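Local coordinates for protein halorhodopsin (Halobacterium salinarum, PDB 2JAF) that probably pumps chloride ions across the cell membrane in response to light, using a bound retinal chromophore held within a bundle of transmembrane helices, at residues 88-93 / 99-104; 93-98 / 156-161; 107-112 / 212-217; 160-165 / 219-224. The protein carries 2 engineered substitutions. One frame throughout, in Å; residues are numbered along the deposited sequence.

Overall arrangement
All four contacts lie on the same side of the chain's centre. Contact 1 pairs the two strands of the hairpin 87-90 and 101-104; contact 2 sets the loop of that hairpin against the start of helix 158-180, about 9 Å away centre to centre. Contact 4 follows on the same helix, about 8 Å from contact 2, and faces the loop between helices 193-216 and 227-255. Contact 3 is deepest, about 9 Å from the chain's centre, joining helices 106-127 and 193-216 beside retinal. Contacts 1 and 3 come in series along the chain, whereas 2 and 3 interleave. E219, bonded to S104 and Y109, ties hairpin, loop and pocket together.

Contact 1. Residues 88-93 / 99-104; sequences MIEMPA and GEMVRS
M88 folds its side chain over the neighbouring strand. From CB, which lies 3.9 Å from CE of M101, the chain turns at each of its next torsions, with CG beside the backbone N and chi2 and chi3 both near -60°. That coil lays SD alongside R103, 3.7 Å from its CA, and curls the methyl CE back over the backbone, 3.4 Å from O of M101. M101 answers in kind: its SD sits 3.4 Å from CB of E90 as the two side chains cross obliquely. M88, E90, M101 and R103 all lie on this face of the two-stranded sheet.

I89 and V102 lie on the other face; CE of M91 touches CG2 of V102 at 3.7 Å, and CG1 of I89 rests on CB of S104, whose hydroxyl bonds to E219. I89 and V102 form a hydrogen-bonded pair: the bond from N of I89 to O of V102 (3.0 Å) lies in the carbonyl plane, with N of V102 returning a bond to O of I89. Two further bonds close the far end: N of M91 to O of E100, nearly straight out from the carbonyl, and N of G99 to O of M91 (3.0 Å). G99 takes a backbone conformation in which any side chain would collide with the carbonyl before it. This is an antiparallel beta hairpin, here linking helices 58-82 and 106-127 of the retinal-protein fold.

Contact 2. Residues 93-98 / 156-161; sequences AGHALA and SALLFR. With BOG (octyl beta-D-glucopyranoside), chain F.
L158, in the first turn of helix 158-180, packs against the loop of the beta hairpin formed by strands 87-90 and 101-104, within the seven-helix retinal-protein fold. The apolar part falls to its side chain. With CG swung anti to the backbone N (chi1 -169°), the two methyls reach different residues: CD2 presses on the backbone of G94, 3.5 Å from its C, and CD1 meets CB of H95 from near the plane of the imidazole. A side chain at G94 would run into CD2, and the backbone angles of G94 by themselves call for glycine.

The polar link is indirect. A water donates to O of A93 at 2.6 Å and accepts from N of L158 at 2.9 Å, so it satisfies an amide at the helix start and bridges it to the loop.

Within the hairpin loop, a type I turn runs from H95 to A98. ND1 of H95 takes the N-H of L97 at 2.7 Å, the donor only 8° out of the ring plane, which limits the imidazole's freedom to rotate; NE2 has a weak bond to O of V218.

Octyl glucoside covers the junction. Its O3 lies over one face of the H95 ring, offset toward the rim, and its C2 is 3.7 Å from CD2 of L158. The sugar also bonds to the turn: N of A96 donates to O3 at 2.9 Å.

Contact 3. Residues 107-112 / 212-217; sequences GRYLTW and IVWAVG. With RET (retinal), chain G; PLM (palmitic acid), chain D.
Y109 presents the face of its ring to an edge of W214 in an offset edge-to-face pair, with centroids 5.7 Å apart and planes at 66°. The nearest atoms are OH of Y109 and CD1 of W214 (3.9 Å), so the indole comes in at the hydroxyl end of the tyrosine. The hydroxyl bonds to E219, and NE1 of W214 is buried without a polar partner.

Both helices also meet retinal. W112 places one indole face against the polyene, with CD1 3.6 Å from C14, while its six-membered ring reaches the ionone methyls: CZ3 is 3.7 Å from C16. R108 O and Y109 CA cover the opposite indole face, leaving W112 sandwiched between its own helix and the chromophore. A leucine in place of W112 would probably leave part of the polyene without its flat cover and give the chromophore more room to shift. W214, with CG anti to the backbone N (chi1 -162°), turns its own face to C2 of the ionone ring and sets CB 4.0 Å from C17.

The contacts here are mostly apolar and aromatic, so dispersion probably contributes most, and the aromatic surfaces are likely to restrict how the chromophore can move.

Contact 4. Residues 160-165 / 219-224; sequences FRWAFY and EGLALV. With BOG (octyl beta-D-glucopyranoside), chain F; RET (retinal), chain G.
R161 donates from NH2 to the backbone O of E219 at 3.0 Å, a nearly straight bond (170° at the hydrogen) that lies in the carbonyl plane on a lone pair and close to the guanidinium plane. Beside it, W162 lays the CZ2 corner of its indole against the loop, 3.8 Å from C of G220 and equally near CD2 of L221.

Two waters widen the arginine's hold. One accepts from NE and donates to O of E219, so that oxygen receives two hydrogen bonds; the second accepts from NH2 and donates to OE1 of E219 at 2.7 Å, linking the opposite charges through water. NH1 is spent on the carbonyls of A152 and T154, and the E219 carboxylate has its own partners in the hairpin (S104) and in helix 106-127 (Y109).

Octyl glucoside fits between helix and loop. NE1 of W162 donates to its O2 at 2.8 Å, O2 passes a bond on to O of G220, and the alkyl chain runs over one indole face. Replacing W162 with an alanine would probably leave O2 without its donor and open a gap beside L221 and the alkyl tail.

On the retinal side, CZ3 of W162 sits 3.7 Å above the centre of the Y165 ring, whose opposite face meets C4 of retinal. The buried arginine is satisfied by carbonyls and waters, and the carboxylate of E219, not in direct contact with the guanidinium, probably helps balance its charge through the water.

Contact 1. Residues 88-93 / 99-104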
# COMPACT_ATOMS: atom_id res chain seq x y z
N MET A 88 -3.42 23.09 8.04
CA MET A 88 -3.83 23.69 9.31
C MET A 88 -4.99 22.87 9.85
O MET A 88 -5.96 22.61 9.13
CB MET A 88 -4.25 25.15 9.10
CG MET A 88 -3.13 26.07 8.66
SD MET A 88 -1.71 26.11 9.78
CE MET A 88 -2.46 26.68 11.29
N ILE A 89 -4.88 22.45 11.10
CA ILE A 89 -5.92 21.64 11.73
C ILE A 89 -6.44 22.35 12.98
O ILE A 89 -5.66 22.86 13.78
CB ILE A 89 -5.37 20.26 12.17
CG1 ILE A 89 -4.61 19.58 11.02
CG2 ILE A 89 -6.52 19.37 12.63
CD1 ILE A 89 -5.46 19.24 9.82
N GLU A 90 -7.76 22.38 13.14
CA GLU A 90 -8.35 23.03 14.30
C GLU A 90 -8.41 22.05 15.47
O GLU A 90 -9.01 20.99 15.36
CB GLU A 90 -9.75 23.52 13.98
CG GLU A 90 -10.38 24.32 15.11
CD GLU A 90 -11.71 24.93 14.72
OE1 GLU A 90 -11.75 25.68 13.72
OE2 GLU A 90 -12.71 24.65 15.41
N MET A 91 -7.80 22.42 16.59
CA MET A 91 -7.80 21.54 17.76
C MET A 91 -9.16 21.56 18.46
O MET A 91 -9.79 22.62 18.59
CB MET A 91 -6.69 21.95 18.73
CG MET A 91 -5.29 21.79 18.15
SD MET A 91 -4.92 20.06 17.71
CE MET A 91 -5.42 19.99 15.99
N PRO A 92 -9.63 20.39 18.90
CA PRO A 92 -10.92 20.21 19.59
C PRO A 92 -10.93 20.64 21.05
O PRO A 92 -9.88 20.81 21.66
CB PRO A 92 -11.16 18.71 19.45
CG PRO A 92 -9.78 18.16 19.59
CD PRO A 92 -8.96 19.09 18.71
N ALA A 93 -12.13 20.80 21.60
CA ALA A 93 -12.30 21.19 22.99
C ALA A 93 -11.50 20.25 23.89
O ALA A 93 -11.44 19.04 23.66
CB ALA A 93 -13.78 21.13 23.37
N GLY A 99 -9.78 25.37 19.69
CA GLY A 99 -10.32 26.54 19.03
C GLY A 99 -9.29 27.32 18.23
O GLY A 99 -9.59 28.39 17.69
N GLU A 100 -8.08 26.79 18.16
CA GLU A 100 -7.00 27.43 17.42
C GLU A 100 -6.56 26.51 16.29
O GLU A 100 -6.74 25.29 16.37
CB GLU A 100 -5.81 27.71 18.33
CG GLU A 100 -6.05 28.77 19.40
CD GLU A 100 -4.83 29.01 20.25
OE1 GLU A 100 -3.72 29.14 19.68
OE2 GLU A 100 -4.96 29.06 21.49
N MET A 101 -5.99 27.09 15.24
CA MET A 101 -5.50 26.32 14.11
C MET A 101 -4.01 26.08 14.32
O MET A 101 -3.26 27.02 14.61
CB MET A 101 -5.68 27.10 12.80
CG MET A 101 -7.11 27.47 12.50
SD MET A 101 -8.14 26.03 12.30
CE MET A 101 -7.87 25.68 10.58
N VAL A 102 -3.58 24.84 14.19
CA VAL A 102 -2.16 24.53 14.36
C VAL A 102 -1.61 23.91 13.09
O VAL A 102 -2.32 23.23 12.35
CB VAL A 102 -1.93 23.55 15.55
CG1 VAL A 102 -2.51 24.15 16.83
CG2 VAL A 102 -2.54 22.21 15.25
N ARG A 103 -0.33 24.15 12.84
CA ARG A 103 0.35 23.63 11.66
C ARG A 103 0.68 22.15 11.86
O ARG A 103 1.42 21.79 12.78
CB ARG A 103 1.62 24.44 11.41
CG ARG A 103 2.46 23.98 10.23
CD ARG A 103 3.73 24.83 10.14
NE ARG A 103 3.44 26.18 9.66
CZ ARG A 103 3.55 26.55 8.39
NH1 ARG A 103 3.94 25.68 7.46
NH2 ARG A 103 3.26 27.80 8.04
N SER A 104 0.14 21.30 10.99
CA SER A 104 0.37 19.86 11.06
C SER A 104 1.21 19.36 9.89
O SER A 104 0.78 19.42 8.74
CB SER A 104 -0.96 19.11 11.08
OG SER A 104 -0.76 17.71 11.03

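Contact 2. Residues 93-98 / 156-161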
# COMPACT_ATOMS: atom_id res chain seq x y z
N ALA A 93 -12.13 20.80 21.60
CA ALA A 93 -12.30 21.19 22.99
C ALA A 93 -11.50 20.25 23.89
O ALA A 93 -11.44 19.04 23.66
CB ALA A 93 -13.78 21.13 23.37
N GLY A 94 -10.88 20.82 24.92
CA GLY A 94 -10.08 20.02 25.83
C GLY A 94 -8.60 20.12 25.55
O GLY A 94 -7.78 19.98 26.46
N HIS A 95 -8.24 20.35 24.29
CA HIS A 95 -6.85 20.49 23.89
C HIS A 95 -6.32 21.82 24.40
O HIS A 95 -7.08 22.78 24.53
CB HIS A 95 -6.73 20.43 22.36
CG HIS A 95 -5.32 20.41 21.85
ND1 HIS A 95 -4.52 21.53 21.85
CD2 HIS A 95 -4.58 19.41 21.32
CE1 HIS A 95 -3.34 21.22 21.34
NE2 HIS A 95 -3.35 19.94 21.01
N ALA A 96 -5.03 21.88 24.71
CA ALA A 96 -4.42 23.10 25.22
C ALA A 96 -4.65 24.28 24.28
O ALA A 96 -4.72 25.43 24.72
CB ALA A 96 -2.92 22.90 25.44
N LEU A 97 -4.78 24.00 22.99
CA LEU A 97 -4.99 25.05 21.99
C LEU A 97 -6.35 24.89 21.31
O LEU A 97 -6.49 25.21 20.13
CB LEU A 97 -3.87 25.00 20.94
CG LEU A 97 -2.46 25.06 21.53
CD1 LEU A 97 -1.42 24.79 20.45
CD2 LEU A 97 -2.24 26.41 22.17
N ALA A 98 -7.33 24.39 22.05
CA ALA A 98 -8.67 24.19 21.50
C ALA A 98 -9.18 25.48 20.87
O ALA A 98 -9.03 26.55 21.45
CB ALA A 98 -9.61 23.74 22.60
N SER A 156 -12.95 16.11 15.57
CA SER A 156 -14.24 16.15 16.26
C SER A 156 -14.16 16.10 17.78
O SER A 156 -14.92 16.80 18.46
CB SER A 156 -15.16 15.03 15.74
OG SER A 156 -14.68 13.74 16.09
N ALA A 157 -13.25 15.29 18.32
CA ALA A 157 -13.11 15.18 19.76
C ALA A 157 -11.71 14.76 20.17
O ALA A 157 -11.07 13.96 19.50
CB ALA A 157 -14.15 14.19 20.32
N LEU A 158 -11.24 15.30 21.29
CA LEU A 158 -9.92 14.99 21.82
C LEU A 158 -9.80 13.49 22.08
O LEU A 158 -8.76 12.87 21.83
CB LEU A 158 -9.68 15.78 23.12
CG LEU A 158 -8.26 15.80 23.70
CD1 LEU A 158 -7.29 16.37 22.67
CD2 LEU A 158 -8.24 16.65 24.97
N LEU A 159 -10.88 12.89 22.58
CA LEU A 159 -10.92 11.46 22.87
C LEU A 159 -10.45 10.59 21.70
O LEU A 159 -9.65 9.67 21.87
CB LEU A 159 -12.34 11.05 23.25
CG LEU A 159 -12.62 9.54 23.24
CD1 LEU A 159 -11.78 8.87 24.31
CD2 LEU A 159 -14.11 9.28 23.46
N PHE A 160 -10.97 10.87 20.51
CA PHE A 160 -10.60 10.08 19.34
C PHE A 160 -9.16 10.29 18.88
O PHE A 160 -8.53 9.36 18.37
CB PHE A 160 -11.58 10.36 18.20
CG PHE A 160 -12.99 9.94 18.52
CD1 PHE A 160 -13.29 8.61 18.79
CD2 PHE A 160 -14.02 10.88 18.56
CE1 PHE A 160 -14.60 8.22 19.10
CE2 PHE A 160 -15.33 10.50 18.87
CZ PHE A 160 -15.62 9.18 19.14
N ARG A 161 -8.63 11.50 19.07
CA ARG A 161 -7.24 11.76 18.70
C ARG A 161 -6.35 10.83 19.53
O ARG A 161 -5.46 10.17 18.99
CB ARG A 161 -6.86 13.22 18.99
CG ARG A 161 -7.52 14.25 18.09
CD ARG A 161 -7.09 15.67 18.45
NE ARG A 161 -5.66 15.92 18.21
CZ ARG A 161 -5.13 16.22 17.03
NH1 ARG A 161 -5.90 16.30 15.95
NH2 ARG A 161 -3.83 16.44 16.92
C1 BOG F . -4.79 16.05 26.99
O1 BOG F . -5.47 14.85 26.61
C2 BOG F . -4.67 17.02 25.77
O2 BOG F . -3.96 16.38 24.71
C3 BOG F . -3.94 18.32 26.22
O3 BOG F . -3.81 19.23 25.13
C4 BOG F . -4.75 18.98 27.37
O4 BOG F . -4.12 20.18 27.81
C5 BOG F . -4.89 17.97 28.56
O5 BOG F . -5.52 16.74 28.10
C6 BOG F . -5.71 18.59 29.71
O6 BOG F . -7.11 18.62 29.41
C1' BOG F . -5.60 13.92 27.68
C2' BOG F . -5.81 12.53 27.14
C3' BOG F . -4.53 11.76 27.30
C4' BOG F . -4.64 10.34 26.78
C5' BOG F . -3.33 9.59 26.97
C6' BOG F . -3.31 8.32 26.14
C7' BOG F . -2.02 7.56 26.30
C8' BOG F . -2.06 6.30 25.46
O HOH W 1 -13.01 17.22 22.57

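Contact 3. Residues 107-112 / 212-217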
# COMPACT_ATOMS: atom_id res chain seq x y z
N GLY A 107 2.62 15.24 6.34
CA GLY A 107 3.38 14.52 5.33
C GLY A 107 4.41 13.62 5.99
O GLY A 107 4.83 12.62 5.41
N ARG A 108 4.82 13.96 7.21
CA ARG A 108 5.79 13.10 7.89
C ARG A 108 5.15 11.75 8.15
O ARG A 108 5.70 10.70 7.82
CB ARG A 108 6.23 13.70 9.22
CG ARG A 108 7.18 14.89 9.15
CD ARG A 108 7.62 15.29 10.56
NE ARG A 108 8.47 16.47 10.61
CZ ARG A 108 9.79 16.48 10.40
NH1 ARG A 108 10.44 15.35 10.14
NH2 ARG A 108 10.45 17.62 10.50
N TYR A 109 3.95 11.79 8.74
CA TYR A 109 3.23 10.58 9.09
C TYR A 109 2.94 9.73 7.86
O TYR A 109 3.07 8.50 7.89
CB TYR A 109 1.94 10.95 9.84
CG TYR A 109 2.14 12.11 10.82
CD1 TYR A 109 3.33 12.23 11.55
CD2 TYR A 109 1.17 13.10 10.98
CE1 TYR A 109 3.54 13.30 12.42
CE2 TYR A 109 1.38 14.18 11.84
CZ TYR A 109 2.56 14.27 12.56
OH TYR A 109 2.78 15.34 13.40
N LEU A 110 2.57 10.39 6.76
CA LEU A 110 2.27 9.68 5.53
C LEU A 110 3.49 8.98 4.91
O LEU A 110 3.41 7.81 4.53
CB LEU A 110 1.70 10.66 4.49
CG LEU A 110 1.38 10.01 3.14
CD1 LEU A 110 0.20 9.05 3.31
CD2 LEU A 110 1.05 11.08 2.11
N THR A 111 4.61 9.69 4.80
CA THR A 111 5.79 9.08 4.20
C THR A 111 6.41 8.00 5.07
O THR A 111 7.08 7.09 4.57
CB THR A 111 6.85 10.14 3.85
OG1 THR A 111 7.39 10.70 5.04
CG2 THR A 111 6.22 11.25 3.01
N TRP A 112 6.19 8.07 6.38
CA TRP A 112 6.74 7.05 7.28
C TRP A 112 6.18 5.69 6.84
O TRP A 112 6.81 4.65 7.05
CB TRP A 112 6.34 7.29 8.74
CG TRP A 112 7.00 8.47 9.41
CD1 TRP A 112 8.13 9.12 9.01
CD2 TRP A 112 6.57 9.12 10.61
NE1 TRP A 112 8.44 10.14 9.88
CE2 TRP A 112 7.49 10.16 10.88
CE3 TRP A 112 5.50 8.93 11.50
CZ2 TRP A 112 7.37 11.01 11.98
CZ3 TRP A 112 5.38 9.78 12.60
CH2 TRP A 112 6.31 10.81 12.83
N ILE A 212 6.99 10.19 21.61
CA ILE A 212 7.23 11.11 22.71
C ILE A 212 7.12 12.53 22.17
O ILE A 212 6.50 13.40 22.78
CB ILE A 212 8.64 10.90 23.33
CG1 ILE A 212 8.67 9.55 24.04
CG2 ILE A 212 8.97 12.03 24.30
CD1 ILE A 212 10.01 9.20 24.67
N VAL A 213 7.73 12.78 21.01
CA VAL A 213 7.68 14.09 20.40
C VAL A 213 6.22 14.45 20.09
O VAL A 213 5.78 15.57 20.34
CB VAL A 213 8.49 14.15 19.08
CG1 VAL A 213 8.21 15.45 18.34
CG2 VAL A 213 9.99 14.04 19.38
N TRP A 214 5.48 13.49 19.54
CA TRP A 214 4.07 13.74 19.20
C TRP A 214 3.28 14.14 20.44
O TRP A 214 2.52 15.12 20.42
CB TRP A 214 3.43 12.49 18.58
CG TRP A 214 2.15 12.78 17.83
CD1 TRP A 214 2.03 13.06 16.50
CD2 TRP A 214 0.81 12.84 18.37
NE1 TRP A 214 0.71 13.29 16.18
CE2 TRP A 214 -0.06 13.16 17.30
CE3 TRP A 214 0.27 12.66 19.65
CZ2 TRP A 214 -1.44 13.30 17.48
CZ3 TRP A 214 -1.11 12.80 19.82
CH2 TRP A 214 -1.95 13.12 18.74
N ALA A 215 3.45 13.37 21.51
CA ALA A 215 2.75 13.62 22.77
C ALA A 215 3.16 14.92 23.46
O ALA A 215 2.32 15.61 24.03
CB ALA A 215 2.96 12.44 23.72
N VAL A 216 4.45 15.24 23.44
CA VAL A 216 4.93 16.45 24.09
C VAL A 216 4.67 17.70 23.25
O VAL A 216 4.41 18.78 23.79
CB VAL A 216 6.44 16.34 24.40
CG1 VAL A 216 6.99 17.66 24.94
CG2 VAL A 216 6.66 15.23 25.42
N GLY A 217 4.71 17.53 21.93
CA GLY A 217 4.49 18.64 21.01
C GLY A 217 3.08 19.18 20.86
O GLY A 217 2.14 18.71 21.50
C1 RET G . 3.32 8.23 16.12
C2 RET G . 2.04 8.70 16.96
C3 RET G . 1.09 7.58 17.47
C4 RET G . 1.88 6.56 18.41
C5 RET G . 3.23 6.00 17.81
C6 RET G . 3.96 6.80 16.69
C7 RET G . 5.19 6.17 16.08
C8 RET G . 5.97 6.52 15.03
C9 RET G . 7.25 5.93 14.73
C10 RET G . 7.85 6.61 13.67
C11 RET G . 9.09 6.31 13.15
C12 RET G . 9.63 7.10 12.12
C13 RET G . 10.89 6.80 11.47
C14 RET G . 11.19 7.72 10.42
C15 RET G . 12.19 7.58 9.49
C16 RET G . 2.77 8.07 14.66
C17 RET G . 4.37 9.45 16.21
C18 RET G . 3.72 4.70 18.41
C19 RET G . 7.92 4.77 15.66
C20 RET G . 11.81 5.65 11.91
C1 PLM D . 5.62 12.54 -0.39
O1 PLM D . 5.39 13.57 -1.04
O2 PLM D . 6.77 12.28 0.05
C2 PLM D . 4.46 11.60 -0.13
C3 PLM D . 4.71 10.12 -0.44
C4 PLM D . 3.44 9.35 -0.09
C5 PLM D . 3.64 7.88 -0.39
C6 PLM D . 3.36 7.00 0.80
C7 PLM D . 3.31 5.59 0.25
C8 PLM D . 3.04 4.57 1.33
C9 PLM D . 3.04 3.18 0.71
CA PLM D . 2.74 2.12 1.74
CB PLM D . 3.07 0.66 1.43
CC PLM D . 4.53 0.32 1.19
CD PLM D . 4.64 -1.18 0.96
CE PLM D . 6.09 -1.59 0.72
CF PLM D . 6.11 -3.05 0.27
CG PLM D . 7.53 -3.52 0.03

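Contact 4. Residues 160-165 / 219-224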
# COMPACT_ATOMS: atom_id res chain seq x y z
N PHE A 160 -10.97 10.87 20.51
CA PHE A 160 -10.60 10.08 19.34
C PHE A 160 -9.16 10.29 18.88
O PHE A 160 -8.53 9.36 18.37
CB PHE A 160 -11.58 10.36 18.20
CG PHE A 160 -12.99 9.94 18.52
CD1 PHE A 160 -13.29 8.61 18.79
CD2 PHE A 160 -14.02 10.88 18.56
CE1 PHE A 160 -14.60 8.22 19.10
CE2 PHE A 160 -15.33 10.50 18.87
CZ PHE A 160 -15.62 9.18 19.14
N ARG A 161 -8.63 11.50 19.07
CA ARG A 161 -7.24 11.76 18.70
C ARG A 161 -6.35 10.83 19.53
O ARG A 161 -5.46 10.17 18.99
CB ARG A 161 -6.86 13.22 18.99
CG ARG A 161 -7.52 14.25 18.09
CD ARG A 161 -7.09 15.67 18.45
NE ARG A 161 -5.66 15.92 18.21
CZ ARG A 161 -5.13 16.22 17.03
NH1 ARG A 161 -5.90 16.30 15.95
NH2 ARG A 161 -3.83 16.44 16.92
N TRP A 162 -6.60 10.77 20.83
CA TRP A 162 -5.79 9.92 21.70
C TRP A 162 -6.09 8.43 21.56
O TRP A 162 -5.21 7.60 21.82
CB TRP A 162 -5.92 10.37 23.15
CG TRP A 162 -5.13 11.63 23.42
CD1 TRP A 162 -5.62 12.90 23.54
CD2 TRP A 162 -3.70 11.73 23.54
NE1 TRP A 162 -4.58 13.78 23.73
CE2 TRP A 162 -3.40 13.10 23.73
CE3 TRP A 162 -2.66 10.80 23.51
CZ2 TRP A 162 -2.08 13.57 23.89
CZ3 TRP A 162 -1.34 11.26 23.66
CH2 TRP A 162 -1.07 12.64 23.85
N ALA A 163 -7.31 8.08 21.18
CA ALA A 163 -7.63 6.67 20.99
C ALA A 163 -6.81 6.15 19.80
O ALA A 163 -6.31 5.02 19.83
CB ALA A 163 -9.13 6.49 20.73
N PHE A 164 -6.65 6.97 18.77
CA PHE A 164 -5.85 6.56 17.61
C PHE A 164 -4.38 6.44 18.02
O PHE A 164 -3.67 5.54 17.58
CB PHE A 164 -5.98 7.58 16.46
CG PHE A 164 -7.15 7.33 15.54
CD1 PHE A 164 -7.29 6.11 14.88
CD2 PHE A 164 -8.10 8.33 15.32
CE1 PHE A 164 -8.36 5.89 14.00
CE2 PHE A 164 -9.17 8.12 14.44
CZ PHE A 164 -9.30 6.90 13.78
N TYR A 165 -3.94 7.36 18.87
CA TYR A 165 -2.56 7.35 19.35
C TYR A 165 -2.32 6.03 20.07
O TYR A 165 -1.29 5.39 19.88
CB TYR A 165 -2.31 8.54 20.29
CG TYR A 165 -0.92 8.61 20.90
CD1 TYR A 165 -0.58 7.85 22.03
CD2 TYR A 165 0.05 9.47 20.37
CE1 TYR A 165 0.70 7.95 22.61
CE2 TYR A 165 1.32 9.57 20.94
CZ TYR A 165 1.64 8.81 22.06
OH TYR A 165 2.90 8.90 22.61
N GLU A 219 0.65 18.91 18.65
CA GLU A 219 -0.49 18.08 18.26
C GLU A 219 -0.94 17.15 19.37
O GLU A 219 -2.06 16.62 19.35
CB GLU A 219 -0.15 17.31 16.98
CG GLU A 219 0.16 18.25 15.82
CD GLU A 219 0.54 17.53 14.53
OE1 GLU A 219 -0.37 17.07 13.80
OE2 GLU A 219 1.75 17.43 14.25
N GLY A 220 -0.07 16.96 20.36
CA GLY A 220 -0.39 16.11 21.49
C GLY A 220 -0.82 16.92 22.71
O GLY A 220 -1.84 17.60 22.67
N LEU A 221 -0.03 16.86 23.78
CA LEU A 221 -0.33 17.59 25.00
C LEU A 221 0.01 19.08 24.89
O LEU A 221 -0.43 19.89 25.70
CB LEU A 221 0.44 16.99 26.18
CG LEU A 221 0.14 15.54 26.56
CD1 LEU A 221 1.13 15.07 27.62
CD2 LEU A 221 -1.29 15.42 27.08
N ALA A 222 0.81 19.42 23.88
CA ALA A 222 1.24 20.79 23.66
C ALA A 222 2.02 21.36 24.85
O ALA A 222 1.81 22.50 25.26
CB ALA A 222 0.03 21.68 23.33
N LEU A 223 2.90 20.54 25.42
CA LEU A 223 3.73 21.01 26.53
C LEU A 223 4.74 21.96 25.87
O LEU A 223 5.21 22.92 26.47
CB LEU A 223 4.46 19.84 27.20
CG LEU A 223 3.55 18.71 27.71
CD1 LEU A 223 4.37 17.73 28.54
CD2 LEU A 223 2.42 19.28 28.54
N VAL A 224 5.05 21.66 24.61
CA VAL A 224 5.92 22.49 23.78
C VAL A 224 4.98 22.96 22.68
O VAL A 224 4.50 22.15 21.88
CB VAL A 224 7.07 21.68 23.14
CG1 VAL A 224 7.68 22.48 22.00
CG2 VAL A 224 8.15 21.39 24.18
C1 BOG F . -4.79 16.05 26.99
O1 BOG F . -5.47 14.85 26.61
C2 BOG F . -4.67 17.02 25.77
O2 BOG F . -3.96 16.38 24.71
C3 BOG F . -3.94 18.32 26.22
O3 BOG F . -3.81 19.23 25.13
C4 BOG F . -4.75 18.98 27.37
O4 BOG F . -4.12 20.18 27.81
C5 BOG F . -4.89 17.97 28.56
O5 BOG F . -5.52 16.74 28.10
C6 BOG F . -5.71 18.59 29.71
O6 BOG F . -7.11 18.62 29.41
C1' BOG F . -5.60 13.92 27.68
C2' BOG F . -5.81 12.53 27.14
C3' BOG F . -4.53 11.76 27.30
C4' BOG F . -4.64 10.34 26.78
C5' BOG F . -3.33 9.59 26.97
C6' BOG F . -3.31 8.32 26.14
C7' BOG F . -2.02 7.56 26.30
C8' BOG F . -2.06 6.30 25.46
C1 RET G . 3.32 8.23 16.12
C2 RET G . 2.04 8.70 16.96
C3 RET G . 1.09 7.58 17.47
C4 RET G . 1.88 6.56 18.41
C5 RET G . 3.23 6.00 17.81
C6 RET G . 3.96 6.80 16.69
C7 RET G . 5.19 6.17 16.08
C8 RET G . 5.97 6.52 15.03
C9 RET G . 7.25 5.93 14.73
C10 RET G . 7.85 6.61 13.67
C11 RET G . 9.09 6.31 13.15
C12 RET G . 9.63 7.10 12.12
C13 RET G . 10.89 6.80 11.47
C14 RET G . 11.19 7.72 10.42
C15 RET G . 12.19 7.58 9.49
C16 RET G . 2.77 8.07 14.66
C17 RET G . 4.37 9.45 16.21
C18 RET G . 3.72 4.70 18.41
C19 RET G . 7.92 4.77 15.66
C20 RET G . 11.81 5.65 11.91
O HOH W 2 -4.26 15.61 20.79
O HOH W 3 -2.90 17.71 14.43